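Local coordinates for protein AP endonuclease, family 2 (Brucella melitensis biovar Abortus, PDB 3NGF) that binds manganese in a xylose isomerase-like TIM barrel and probably interconverts hydroxypyruvate and its aldehyde isomer, at residues A82-R87 against G115-L120; Y135-L140 against V175-V180; L184-A189 against V210-V215. One frame throughout, in Å; residues are numbered along the deposited sequence.

How the interactions relate
All three contacts follow one another along the chain, none nesting in or crossing another, and each closes a loop within a single TIM barrel. Interaction 1 comes first: residues 82-87, in the loop after strand 63-68, meet 115-120, in the loop after strand 109-111, closing a loop that holds helix 88-104 and strand 109-111. Interaction 2 joins helix 122-140 to the turn leading into strand 180-185, spanning strand 146-149 and helix 165-175. Its second segment runs almost directly into interaction 3, where strands 180-185 and 207-212 pair beside the manganese. Interactions 2 and 3 lie on opposite sides of the chain's centre, with their own centres about 24 Å apart.

Interaction 1: A82-R87 against G115-L120; sequences AAISGR and GITEGL
Ile-84 and Thr-117 meet through branches that their first torsions set. In Ile-84, CG1 stands anti to the carbonyl carbon (chi1 -62°), and the extended second torsion (chi2 -179°) carries CD1 out toward the 115-120 loop. In Thr-117 (chi1 56°) OG1 takes the place between the backbone N and the carbonyl carbon, while the methyl CG2 lies beside the N. That methyl is the meeting point: Thr-117 CG2 lies 3.9 Å from Ala-83 CB and 4.3 Å from Ile-84 CG1. The tip of Ile-84 reaches back toward the start of the same loop, its CD1 coming 4.1 Å from Ile-116 O and 4.4 Å from Gly-115 CA. Gly-115, without a CB, lets Ile-84 CD1 lie close to its backbone. The two segments lie in loops that follow successive strands, 63-68 and 109-111, of a TIM barrel, each leading into the next helix of the wall. Each folds back in a type II beta turn, closed by hydrogen bonds, Arg-87 N to Ile-84 O (3.2 Å) in the first and Leu-120 N to Thr-117 O (3.0 Å) in the second. The other branch of Ile-84 serves the second turn: CG2, anti to the backbone N, approaches Leu-120 CD1 at 4.3 Å, toward the more exposed side. No hydrogen bond joins the two segments, so apolar branches carry the contact, and polar ties run to third parties. Backbone bonds link Ala-83 to Ser-114 and Thr-117 to Gly-159, while helix 122-140 supplies Asn-132, whose ND2 bonds Ala-82 O, and Cys-125, against which Thr-117 and Leu-120 both pack.

Interaction 2: Y135-L140 against V175-V180; sequences YAADKL and VNRPNV
Ala-137 presses its methyl against the 175-180 turn, while one helical position on, Asp-138 reaches the same turn at the surface. The contact belongs to the outer wall of the TIM barrel: helix 122-140 lies over the link by which helix 165-175 passes into strand 180-185. That link reverses in a type I beta turn from Arg-177 to Val-180. The tight part is built round Ala-137 CB, which has Val-180 CG2 at 3.6 Å, with Arg-177 CB at the same separation from it and Asn-179 OD1 closer still. With a side chain of a single carbon, the helix backbone can come near the turn, and the Ala-137 carbonyl itself takes part. Asn-179 ND2 donates to Ala-137 O over 3.0 Å in a nearly straight bond that uses a carbonyl lone pair and lies close to the amide plane. Asn-179 CG sits between its own backbone N and carbonyl carbon (chi1 66°), on the helix side, and the second torsion (chi2 -39°) then turns ND2 to the carbonyl. The same nitrogen also donates to Ile-145 O, so it ties the helix and the chain just before strand 146-149 to one turn. Val-180 also touches Phe-133 of helix 122-140 and Val-147 of strand 146-149. Toward solvent the packing gives way to charge. Asp-138 is exposed and forms a salt bridge with Arg-177, whose NE donates to OD1 at 2.9 Å on the syn side, somewhat out of the carboxylate plane, with carboxylate and guanidinium nearly coplanar, 16° apart. The other oxygen lies further off, Asp-138 OD2 being 3.7 Å from Arg-177 NH2. The guanidinium makes a second bond within its own segment, Arg-177 NH1 to Asn-176 O at 3.0 Å, with the donor above that carbonyl's plane.

Interaction 3: L184-A189 against V210-V215; sequences LDLYHA and VQIASV. With MN (manganese (II) ion), chain C.
Leu-184 and Asp-185 run parallel to Val-210 and Gln-211 as neighbouring strands, held by the backbone hydrogen bonds Gln-211 N to Leu-184 O and Leu-186 N to Gln-211 O. These are strands 180-185 and 207-212 of the TIM barrel, and their C-terminal ends carry half of the protein's four manganese ligands. Val-210 CA adds a CH...O contact of 3.1 Å to Leu-184 O. On the face bearing Asp-185 and Gln-211, each side chain lends one oxygen to the metal. Asp-185 has CG anti to the backbone N (chi1 -179°), and its OD2 binds manganese at 2.2 Å; the amide oxygen Gln-211 OE1 binds at 2.3 Å. Although Asp-185 OD2 and Gln-211 OE1 lie only 3.2 Å apart, the shared cation, not a hydrogen bond, accounts for their approach, and the planes of the two flat groups are 77° apart. Glu-150 and Glu-247 supply the remaining protein ligands, and two waters complete the shell. Gln-211 NE2 hydrogen-bonds Glu-41 while OE1 binds the metal and accepts from Gln-183 NE2, so both ends of the amide are held. The second carboxylate oxygen of Asp-185 caps the helix that follows, OD1 taking weak bonds from Tyr-187 N and His-188 N. On the face of Leu-184 and Val-210 the contact is apolar: Leu-186 CD1 lies 4.0 Å from Val-210 CG1 and 4.2 Å from Ile-212 CG2. Tyr-187 lays its ring edge against the loop that follows strand 207-212, with Ser-214 O near the ring plane and 3.3 Å from CD1, while its hydroxyl bonds Asn-156. His-188 is a second-shell residue, its NE2 2.8 Å from water 1, which sits at the imidazole edge, in plane.

Interaction 1: A82-R87 against G115-L120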
ATOM      1  N   ALA A  82      -9.849  -8.476   7.498  1.00 12.28           N
ATOM      2  CA  ALA A  82     -10.872  -8.435   6.413  1.00 12.66           C
ATOM      3  C   ALA A  82     -11.352  -9.824   5.986  1.00 13.04           C
ATOM      4  O   ALA A  82     -12.515  -9.978   5.624  1.00 13.21           O
ATOM      5  CB  ALA A  82     -10.400  -7.665   5.189  1.00 11.92           C
ATOM      6  N   ALA A  83     -10.484 -10.835   6.079  1.00 13.94           N
ATOM      7  CA  ALA A  83     -10.846 -12.199   5.650  1.00 14.96           C
ATOM      8  C   ALA A  83     -11.124 -13.164   6.802  1.00 15.61           C
ATOM      9  O   ALA A  83     -11.118 -14.367   6.586  1.00 16.76           O
ATOM     10  CB  ALA A  83      -9.743 -12.796   4.722  1.00 15.15           C
ATOM     11  N   ILE A  84     -11.356 -12.659   8.013  1.00 15.03           N
ATOM     12  CA  ILE A  84     -11.542 -13.537   9.179  1.00 15.72           C
ATOM     13  C   ILE A  84     -12.985 -13.518   9.660  1.00 16.46           C
ATOM     14  O   ILE A  84     -13.446 -12.543  10.262  1.00 16.23           O
ATOM     15  CB  ILE A  84     -10.585 -13.160  10.327  1.00 15.39           C
ATOM     16  CG1 ILE A  84      -9.123 -13.337   9.870  1.00 15.98           C
ATOM     17  CG2 ILE A  84     -10.840 -14.012  11.554  1.00 16.43           C
ATOM     18  CD1 ILE A  84      -8.068 -13.003  10.946  1.00 17.30           C
ATOM     19  N   SER A  85     -13.699 -14.612   9.402  0.50 17.42           N
ATOM     20  CA  SER A  85     -15.097 -14.719   9.805  0.50 18.09           C
ATOM     21  C   SER A  85     -15.253 -14.444  11.289  0.50 18.24           C
ATOM     22  O   SER A  85     -14.443 -14.904  12.108  0.50 18.68           O
ATOM     23  CB  SER A  85     -15.648 -16.103   9.487  0.50 19.34           C
ATOM     24  OG  SER A  85     -17.017 -16.182   9.854  0.50 20.86           O
ATOM     25  N   GLY A  86     -16.289 -13.684  11.630  1.00 18.20           N
ATOM     26  CA  GLY A  86     -16.575 -13.352  13.021  1.00 18.83           C
ATOM     27  C   GLY A  86     -16.056 -12.013  13.503  1.00 18.35           C
ATOM     28  O   GLY A  86     -16.480 -11.555  14.566  1.00 18.22           O
ATOM     29  N   ARG A  87     -15.154 -11.382  12.734  1.00 17.13           N
ATOM     30  CA  ARG A  87     -14.605 -10.082  13.092  1.00 16.79           C
ATOM     31  C   ARG A  87     -15.192  -8.936  12.260  1.00 15.38           C
ATOM     32  O   ARG A  87     -14.611  -7.872  12.163  1.00 14.11           O
ATOM     33  CB  ARG A  87     -13.080 -10.142  13.002  1.00 17.11           C
ATOM     34  CG  ARG A  87     -12.552 -11.175  14.000  1.00 19.57           C
ATOM     35  CD  ARG A  87     -11.069 -11.218  14.056  1.00 22.57           C
ATOM     36  NE  ARG A  87     -10.477 -10.023  14.648  1.00 23.61           N
ATOM     37  CZ  ARG A  87      -9.174  -9.908  14.869  1.00 25.23           C
ATOM     38  NH1 ARG A  87      -8.365 -10.928  14.575  1.00 25.58           N
ATOM     39  NH2 ARG A  87      -8.679  -8.784  15.383  1.00 25.93           N
ATOM     40  N   GLY A 115      -5.478 -10.431   6.967  1.00 13.09           N
ATOM     41  CA  GLY A 115      -5.197 -11.288   8.116  1.00 13.92           C
ATOM     42  C   GLY A 115      -4.434 -12.534   7.715  1.00 15.04           C
ATOM     43  O   GLY A 115      -4.363 -12.889   6.530  1.00 14.38           O
ATOM     44  N   ILE A 116      -3.872 -13.188   8.728  1.00 16.53           N
ATOM     45  CA  ILE A 116      -3.320 -14.533   8.619  1.00 17.37           C
ATOM     46  C   ILE A 116      -4.498 -15.516   8.711  1.00 18.69           C
ATOM     47  O   ILE A 116      -5.145 -15.613   9.778  1.00 19.73           O
ATOM     48  CB  ILE A 116      -2.319 -14.827   9.772  1.00 19.00           C
ATOM     49  CG1 ILE A 116      -1.189 -13.795   9.821  1.00 18.70           C
ATOM     50  CG2 ILE A 116      -1.759 -16.256   9.684  1.00 19.38           C
ATOM     51  CD1 ILE A 116      -0.414 -13.677   8.549  1.00 19.30           C
ATOM     52  N   THR A 117      -4.754 -16.239   7.619  1.00 17.85           N
ATOM     53  CA  THR A 117      -5.906 -17.144   7.493  1.00 19.28           C
ATOM     54  C   THR A 117      -5.540 -18.634   7.378  1.00 20.52           C
ATOM     55  O   THR A 117      -6.423 -19.480   7.175  1.00 21.76           O
ATOM     56  CB  THR A 117      -6.748 -16.749   6.284  1.00 18.11           C
ATOM     57  OG1 THR A 117      -5.927 -16.748   5.104  1.00 17.58           O
ATOM     58  CG2 THR A 117      -7.358 -15.363   6.514  1.00 17.46           C
ATOM     59  N   GLU A 118      -4.253 -18.953   7.504  0.50 24.60           N
ATOM     60  CA  GLU A 118      -3.793 -20.340   7.512  0.50 26.99           C
ATOM     61  C   GLU A 118      -4.529 -21.103   8.610  0.50 27.79           C
ATOM     62  O   GLU A 118      -4.647 -20.617   9.730  0.50 27.65           O
ATOM     63  CB  GLU A 118      -2.284 -20.397   7.766  0.50 28.70           C
ATOM     64  CG  GLU A 118      -1.729 -21.816   7.924  0.50 32.49           C
ATOM     65  CD  GLU A 118      -1.847 -22.633   6.646  0.50 34.75           C
ATOM     66  OE1 GLU A 118      -2.406 -22.117   5.653  0.50 35.32           O
ATOM     67  OE2 GLU A 118      -1.379 -23.793   6.631  0.50 38.71           O
ATOM     68  N   GLY A 119      -5.047 -22.282   8.279  1.00 29.13           N
ATOM     69  CA  GLY A 119      -5.798 -23.092   9.250  1.00 30.38           C
ATOM     70  C   GLY A 119      -7.277 -22.730   9.360  1.00 29.63           C
ATOM     71  O   GLY A 119      -8.033 -23.390  10.089  1.00 31.26           O
ATOM     72  N   LEU A 120      -7.707 -21.695   8.646  1.00 26.63           N
ATOM     73  CA  LEU A 120      -9.130 -21.386   8.547  1.00 25.75           C
ATOM     74  C   LEU A 120      -9.688 -21.958   7.247  1.00 25.74           C
ATOM     75  O   LEU A 120      -8.934 -22.266   6.315  1.00 25.04           O
ATOM     76  CB  LEU A 120      -9.373 -19.876   8.620  1.00 23.42           C
ATOM     77  CG  LEU A 120      -8.933 -19.143   9.890  1.00 23.64           C
ATOM     78  CD1 LEU A 120      -9.365 -17.657   9.804  1.00 20.14           C
ATOM     79  CD2 LEU A 120      -9.490 -19.795  11.161  1.00 25.40           C
TER

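Interaction 2: Y135-L140 against V175-V180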
ATOM      1  N   TYR A 135     -18.632  -3.662   2.114  1.00 11.18           N
ATOM      2  CA  TYR A 135     -19.004  -2.673   3.136  1.00 12.15           C
ATOM      3  C   TYR A 135     -18.059  -1.475   3.037  1.00 11.62           C
ATOM      4  O   TYR A 135     -18.492  -0.330   2.987  1.00 11.66           O
ATOM      5  CB  TYR A 135     -18.949  -3.243   4.550  1.00 12.81           C
ATOM      6  CG  TYR A 135     -19.246  -2.203   5.611  1.00 14.18           C
ATOM      7  CD1 TYR A 135     -20.569  -1.927   6.001  1.00 18.15           C
ATOM      8  CD2 TYR A 135     -18.223  -1.475   6.204  1.00 13.93           C
ATOM      9  CE1 TYR A 135     -20.840  -0.968   6.954  1.00 21.27           C
ATOM     10  CE2 TYR A 135     -18.486  -0.521   7.143  1.00 17.53           C
ATOM     11  CZ  TYR A 135     -19.796  -0.255   7.517  1.00 21.50           C
ATOM     12  OH  TYR A 135     -20.030   0.714   8.462  1.00 21.66           O
ATOM     13  N   ALA A 136     -16.759  -1.738   2.970  1.00 10.31           N
ATOM     14  CA  ALA A 136     -15.792  -0.649   2.915  1.00  9.52           C
ATOM     15  C   ALA A 136     -16.005   0.203   1.654  1.00 10.49           C
ATOM     16  O   ALA A 136     -15.941   1.424   1.705  1.00 11.98           O
ATOM     17  CB  ALA A 136     -14.352  -1.221   2.948  1.00  9.59           C
ATOM     18  N   ALA A 137     -16.226  -0.469   0.525  1.00 10.22           N
ATOM     19  CA  ALA A 137     -16.439   0.201  -0.754  1.00 10.14           C
ATOM     20  C   ALA A 137     -17.630   1.111  -0.628  1.00 11.14           C
ATOM     21  O   ALA A 137     -17.586   2.243  -1.059  1.00 11.02           O
ATOM     22  CB  ALA A 137     -16.650  -0.828  -1.891  1.00 10.73           C
ATOM     23  N   ASP A 138     -18.694   0.610  -0.010  1.00 10.95           N
ATOM     24  CA  ASP A 138     -19.953   1.372   0.064  1.00 12.71           C
ATOM     25  C   ASP A 138     -19.837   2.597   0.961  1.00 13.06           C
ATOM     26  O   ASP A 138     -20.464   3.646   0.694  1.00 13.21           O
ATOM     27  CB  ASP A 138     -21.080   0.460   0.535  1.00 13.34           C
ATOM     28  CG  ASP A 138     -21.501  -0.590  -0.514  1.00 16.98           C
ATOM     29  OD1 ASP A 138     -21.149  -0.490  -1.710  1.00 16.81           O
ATOM     30  OD2 ASP A 138     -22.230  -1.518  -0.115  1.00 20.06           O
ATOM     31  N   LYS A 139     -19.071   2.454   2.039  1.00 14.01           N
ATOM     32  CA  LYS A 139     -18.858   3.540   3.000  1.00 14.41           C
ATOM     33  C   LYS A 139     -17.916   4.585   2.435  1.00 13.15           C
ATOM     34  O   LYS A 139     -18.073   5.777   2.714  1.00 13.67           O
ATOM     35  CB  LYS A 139     -18.290   2.988   4.310  1.00 15.40           C
ATOM     36  CG  LYS A 139     -19.347   2.377   5.222  1.00 21.06           C
ATOM     37  CD  LYS A 139     -20.277   3.459   5.829  1.00 25.78           C
ATOM     38  CE  LYS A 139     -19.474   4.457   6.724  1.00 28.77           C
ATOM     39  NZ  LYS A 139     -20.254   5.587   7.326  1.00 31.82           N
ATOM     40  N   LEU A 140     -16.942   4.142   1.636  1.00 11.89           N
ATOM     41  CA  LEU A 140     -15.921   5.045   1.085  1.00 11.76           C
ATOM     42  C   LEU A 140     -16.325   5.760  -0.227  1.00 11.44           C
ATOM     43  O   LEU A 140     -15.793   6.832  -0.530  1.00 11.84           O
ATOM     44  CB  LEU A 140     -14.612   4.294   0.891  1.00 11.36           C
ATOM     45  CG  LEU A 140     -13.999   3.699   2.186  1.00 13.52           C
ATOM     46  CD1 LEU A 140     -12.667   2.951   1.876  1.00 14.28           C
ATOM     47  CD2 LEU A 140     -13.848   4.692   3.301  1.00 18.46           C
ATOM     48  N   VAL A 175     -16.045  -9.047  -5.672  1.00 11.65           N
ATOM     49  CA  VAL A 175     -16.498  -7.930  -4.799  1.00 11.82           C
ATOM     50  C   VAL A 175     -17.476  -7.029  -5.567  1.00 12.14           C
ATOM     51  O   VAL A 175     -18.509  -6.585  -5.017  1.00 11.91           O
ATOM     52  CB  VAL A 175     -15.305  -7.113  -4.253  1.00 10.44           C
ATOM     53  CG1 VAL A 175     -15.749  -5.769  -3.626  1.00 10.72           C
ATOM     54  CG2 VAL A 175     -14.492  -7.961  -3.258  1.00 11.27           C
ATOM     55  N   ASN A 176     -17.146  -6.757  -6.832  1.00 12.42           N
ATOM     56  CA  ASN A 176     -18.046  -6.073  -7.763  1.00 12.64           C
ATOM     57  C   ASN A 176     -18.381  -4.659  -7.278  1.00 12.52           C
ATOM     58  O   ASN A 176     -19.558  -4.291  -7.146  1.00 11.09           O
ATOM     59  CB  ASN A 176     -19.315  -6.902  -7.997  1.00 14.93           C
ATOM     60  CG  ASN A 176     -20.071  -6.487  -9.252  1.00 15.38           C
ATOM     61  OD1 ASN A 176     -19.471  -6.262 -10.294  1.00 16.36           O
ATOM     62  ND2 ASN A 176     -21.406  -6.406  -9.152  1.00 16.29           N
ATOM     63  N   ARG A 177     -17.323  -3.873  -7.019  1.00 12.20           N
ATOM     64  CA  ARG A 177     -17.465  -2.469  -6.639  1.00 12.08           C
ATOM     65  C   ARG A 177     -16.385  -1.671  -7.365  1.00 11.39           C
ATOM     66  O   ARG A 177     -15.202  -2.039  -7.303  1.00 11.20           O
ATOM     67  CB  ARG A 177     -17.309  -2.282  -5.129  1.00 11.67           C
ATOM     68  CG  ARG A 177     -18.413  -2.964  -4.298  1.00 11.51           C
ATOM     69  CD  ARG A 177     -19.731  -2.219  -4.413  1.00 15.11           C
ATOM     70  NE  ARG A 177     -20.731  -2.710  -3.467  1.00 18.53           N
ATOM     71  CZ  ARG A 177     -21.437  -3.820  -3.620  1.00 19.08           C
ATOM     72  NH1 ARG A 177     -21.299  -4.568  -4.700  1.00 20.05           N
ATOM     73  NH2 ARG A 177     -22.319  -4.176  -2.690  1.00 22.38           N
ATOM     74  N   PRO A 178     -16.778  -0.563  -8.027  1.00 10.75           N
ATOM     75  CA  PRO A 178     -15.778   0.162  -8.840  1.00  9.84           C
ATOM     76  C   PRO A 178     -14.637   0.797  -8.042  1.00  9.71           C
ATOM     77  O   PRO A 178     -13.512   0.923  -8.569  1.00 10.21           O
ATOM     78  CB  PRO A 178     -16.612   1.223  -9.547  1.00 10.75           C
ATOM     79  CG  PRO A 178     -17.965   0.565  -9.696  1.00 11.37           C
ATOM     80  CD  PRO A 178     -18.162  -0.158  -8.375  1.00 10.76           C
ATOM     81  N   ASN A 179     -14.899   1.169  -6.786  1.00  9.19           N
ATOM     82  CA  ASN A 179     -13.850   1.768  -5.935  1.00  8.49           C
ATOM     83  C   ASN A 179     -13.081   0.716  -5.088  1.00  8.55           C
ATOM     84  O   ASN A 179     -12.711   0.958  -3.928  1.00  8.06           O
ATOM     85  CB  ASN A 179     -14.409   2.909  -5.077  1.00  8.50           C
ATOM     86  CG  ASN A 179     -15.400   2.444  -4.052  1.00  9.07           C
ATOM     87  OD1 ASN A 179     -16.236   1.555  -4.322  1.00  9.52           O
ATOM     88  ND2 ASN A 179     -15.341   3.052  -2.862  1.00  8.43           N
ATOM     89  N   VAL A 180     -12.818  -0.434  -5.703  1.00  8.79           N
ATOM     90  CA  VAL A 180     -11.979  -1.467  -5.107  1.00  8.59           C
ATOM     91  C   VAL A 180     -10.967  -1.860  -6.177  1.00  8.54           C
ATOM     92  O   VAL A 180     -11.340  -1.978  -7.367  1.00 10.59           O
ATOM     93  CB  VAL A 180     -12.806  -2.694  -4.682  1.00  8.07           C
ATOM     94  CG1 VAL A 180     -11.929  -3.815  -4.192  1.00  8.50           C
ATOM     95  CG2 VAL A 180     -13.827  -2.328  -3.612  1.00 10.87           C
TER

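Interaction 3: L184-A189 against V210-V215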
ATOM      1  N   LEU A 184      -0.425  -3.149  -6.136  1.00  8.23           N
ATOM      2  CA  LEU A 184       0.617  -3.952  -6.798  1.00  8.38           C
ATOM      3  C   LEU A 184       2.006  -3.555  -6.274  1.00  8.96           C
ATOM      4  O   LEU A 184       2.600  -2.563  -6.734  1.00  8.58           O
ATOM      5  CB  LEU A 184       0.519  -3.715  -8.309  1.00  8.34           C
ATOM      6  CG  LEU A 184       1.550  -4.360  -9.237  1.00 10.22           C
ATOM      7  CD1 LEU A 184       1.641  -5.862  -8.984  1.00  9.72           C
ATOM      8  CD2 LEU A 184       1.261  -4.041 -10.727  1.00 10.41           C
ATOM      9  N   ASP A 185       2.486  -4.291  -5.279  1.00  9.34           N
ATOM     10  CA  ASP A 185       3.843  -4.129  -4.742  1.00  9.10           C
ATOM     11  C   ASP A 185       4.744  -5.088  -5.546  1.00  9.89           C
ATOM     12  O   ASP A 185       4.585  -6.342  -5.500  1.00  9.11           O
ATOM     13  CB  ASP A 185       3.811  -4.407  -3.235  1.00 10.02           C
ATOM     14  CG  ASP A 185       5.162  -4.250  -2.546  1.00 11.45           C
ATOM     15  OD1 ASP A 185       6.181  -4.517  -3.181  1.00 12.35           O
ATOM     16  OD2 ASP A 185       5.219  -3.908  -1.338  1.00 12.43           O
ATOM     17  N   LEU A 186       5.637  -4.500  -6.338  1.00  8.41           N
ATOM     18  CA  LEU A 186       6.382  -5.293  -7.324  1.00  9.19           C
ATOM     19  C   LEU A 186       7.409  -6.188  -6.648  1.00  9.77           C
ATOM     20  O   LEU A 186       7.861  -7.211  -7.206  1.00 10.49           O
ATOM     21  CB  LEU A 186       7.018  -4.376  -8.377  1.00  9.52           C
ATOM     22  CG  LEU A 186       6.019  -3.712  -9.313  1.00  9.49           C
ATOM     23  CD1 LEU A 186       6.713  -2.653 -10.157  1.00  9.66           C
ATOM     24  CD2 LEU A 186       5.298  -4.760 -10.201  1.00  9.56           C
ATOM     25  N   TYR A 187       7.797  -5.807  -5.441  1.00 10.61           N
ATOM     26  CA  TYR A 187       8.648  -6.669  -4.614  1.00 11.25           C
ATOM     27  C   TYR A 187       7.903  -8.007  -4.337  1.00 11.31           C
ATOM     28  O   TYR A 187       8.448  -9.112  -4.561  1.00 10.94           O
ATOM     29  CB  TYR A 187       9.023  -5.913  -3.314  1.00 11.77           C
ATOM     30  CG  TYR A 187       9.673  -6.757  -2.246  1.00 12.97           C
ATOM     31  CD1 TYR A 187      11.034  -7.012  -2.259  1.00 12.79           C
ATOM     32  CD2 TYR A 187       8.922  -7.283  -1.205  1.00 12.68           C
ATOM     33  CE1 TYR A 187      11.636  -7.816  -1.275  1.00 14.57           C
ATOM     34  CE2 TYR A 187       9.507  -8.051  -0.213  1.00 14.72           C
ATOM     35  CZ  TYR A 187      10.846  -8.336  -0.261  1.00 14.67           C
ATOM     36  OH  TYR A 187      11.395  -9.112   0.741  1.00 14.37           O
ATOM     37  N   HIS A 188       6.667  -7.905  -3.871  1.00 10.31           N
ATOM     38  CA  HIS A 188       5.885  -9.110  -3.600  1.00 10.66           C
ATOM     39  C   HIS A 188       5.553  -9.874  -4.898  1.00 10.17           C
ATOM     40  O   HIS A 188       5.573 -11.089  -4.914  1.00 10.45           O
ATOM     41  CB  HIS A 188       4.599  -8.741  -2.851  1.00 10.53           C
ATOM     42  CG  HIS A 188       4.822  -8.174  -1.479  1.00 11.23           C
ATOM     43  ND1 HIS A 188       5.647  -8.764  -0.544  1.00 12.02           N
ATOM     44  CD2 HIS A 188       4.247  -7.119  -0.858  1.00 10.68           C
ATOM     45  CE1 HIS A 188       5.587  -8.072   0.583  1.00 14.15           C
ATOM     46  NE2 HIS A 188       4.765  -7.053   0.406  1.00 12.13           N
ATOM     47  N   ALA A 189       5.238  -9.146  -5.972  1.00 10.49           N
ATOM     48  CA  ALA A 189       4.842  -9.743  -7.253  1.00 10.21           C
ATOM     49  C   ALA A 189       6.018 -10.511  -7.844  1.00 10.76           C
ATOM     50  O   ALA A 189       5.841 -11.604  -8.384  1.00 11.25           O
ATOM     51  CB  ALA A 189       4.388  -8.677  -8.225  1.00 10.18           C
ATOM     52  N   VAL A 210       1.040   1.281  -6.727  1.00 10.54           N
ATOM     53  CA  VAL A 210       2.205   0.466  -7.009  1.00  9.79           C
ATOM     54  C   VAL A 210       3.221   0.789  -5.901  1.00  9.67           C
ATOM     55  O   VAL A 210       3.303   1.914  -5.430  1.00 10.68           O
ATOM     56  CB  VAL A 210       2.787   0.765  -8.409  1.00  9.99           C
ATOM     57  CG1 VAL A 210       4.130  -0.010  -8.638  1.00  9.39           C
ATOM     58  CG2 VAL A 210       1.768   0.441  -9.505  1.00 11.47           C
ATOM     59  N   GLN A 211       3.955  -0.223  -5.479  1.00 10.30           N
ATOM     60  CA  GLN A 211       5.075  -0.067  -4.566  1.00 10.05           C
ATOM     61  C   GLN A 211       6.294  -0.782  -5.132  1.00  9.23           C
ATOM     62  O   GLN A 211       6.157  -1.711  -5.943  1.00  9.02           O
ATOM     63  CB  GLN A 211       4.743  -0.611  -3.186  1.00  9.80           C
ATOM     64  CG  GLN A 211       3.741   0.268  -2.416  1.00 10.27           C
ATOM     65  CD  GLN A 211       3.277  -0.396  -1.160  1.00 11.47           C
ATOM     66  OE1 GLN A 211       3.007  -1.589  -1.151  1.00 11.83           O
ATOM     67  NE2 GLN A 211       3.216   0.361  -0.074  1.00 10.81           N
ATOM     68  N   ILE A 212       7.469  -0.305  -4.725  1.00  9.39           N
ATOM     69  CA  ILE A 212       8.762  -0.825  -5.182  1.00  9.90           C
ATOM     70  C   ILE A 212       9.797  -0.986  -4.061  1.00 10.41           C
ATOM     71  O   ILE A 212       9.799  -0.261  -3.054  1.00 10.74           O
ATOM     72  CB  ILE A 212       9.380   0.041  -6.322  1.00 10.54           C
ATOM     73  CG1 ILE A 212       9.783   1.438  -5.826  1.00 11.46           C
ATOM     74  CG2 ILE A 212       8.418   0.110  -7.529  1.00 11.99           C
ATOM     75  CD1 ILE A 212      10.559   2.289  -6.868  1.00 11.59           C
ATOM     76  N   ALA A 213      10.687  -1.965  -4.257  1.00  9.64           N
ATOM     77  CA  ALA A 213      11.823  -2.211  -3.393  1.00  9.77           C
ATOM     78  C   ALA A 213      12.695  -3.230  -4.124  1.00 10.42           C
ATOM     79  O   ALA A 213      12.182  -4.041  -4.929  1.00  9.47           O
ATOM     80  CB  ALA A 213      11.388  -2.761  -1.990  1.00  9.69           C
ATOM     81  N   SER A 214      13.999  -3.200  -3.884  1.00 10.95           N
ATOM     82  CA  SER A 214      14.882  -4.190  -4.519  1.00 12.28           C
ATOM     83  C   SER A 214      14.502  -5.621  -4.135  1.00 12.10           C
ATOM     84  O   SER A 214      14.021  -5.874  -3.023  1.00 12.04           O
ATOM     85  CB  SER A 214      16.365  -3.923  -4.198  1.00 12.34           C
ATOM     86  OG  SER A 214      16.710  -4.281  -2.882  1.00 14.01           O
ATOM     87  N   VAL A 215      14.735  -6.539  -5.066  1.00 12.65           N
ATOM     88  CA  VAL A 215      14.549  -7.966  -4.829  1.00 12.33           C
ATOM     89  C   VAL A 215      15.937  -8.624  -4.973  1.00 13.39           C
ATOM     90  O   VAL A 215      16.605  -8.401  -5.967  1.00 13.80           O
ATOM     91  CB  VAL A 215      13.529  -8.573  -5.829  1.00 11.88           C
ATOM     92  CG1 VAL A 215      13.416 -10.092  -5.622  1.00 11.77           C
ATOM     93  CG2 VAL A 215      12.159  -7.894  -5.703  1.00 11.06           C
TER
HETATM   94 MN    MN C 262       3.771  -3.267   0.213  1.00 18.06          MN
HETATM   95  O   HOH W   1       4.322  -4.743   1.845  1.00 13.92           O
HETATM   96  O   HOH W   2       2.178  -2.402   1.887  1.00 17.59           O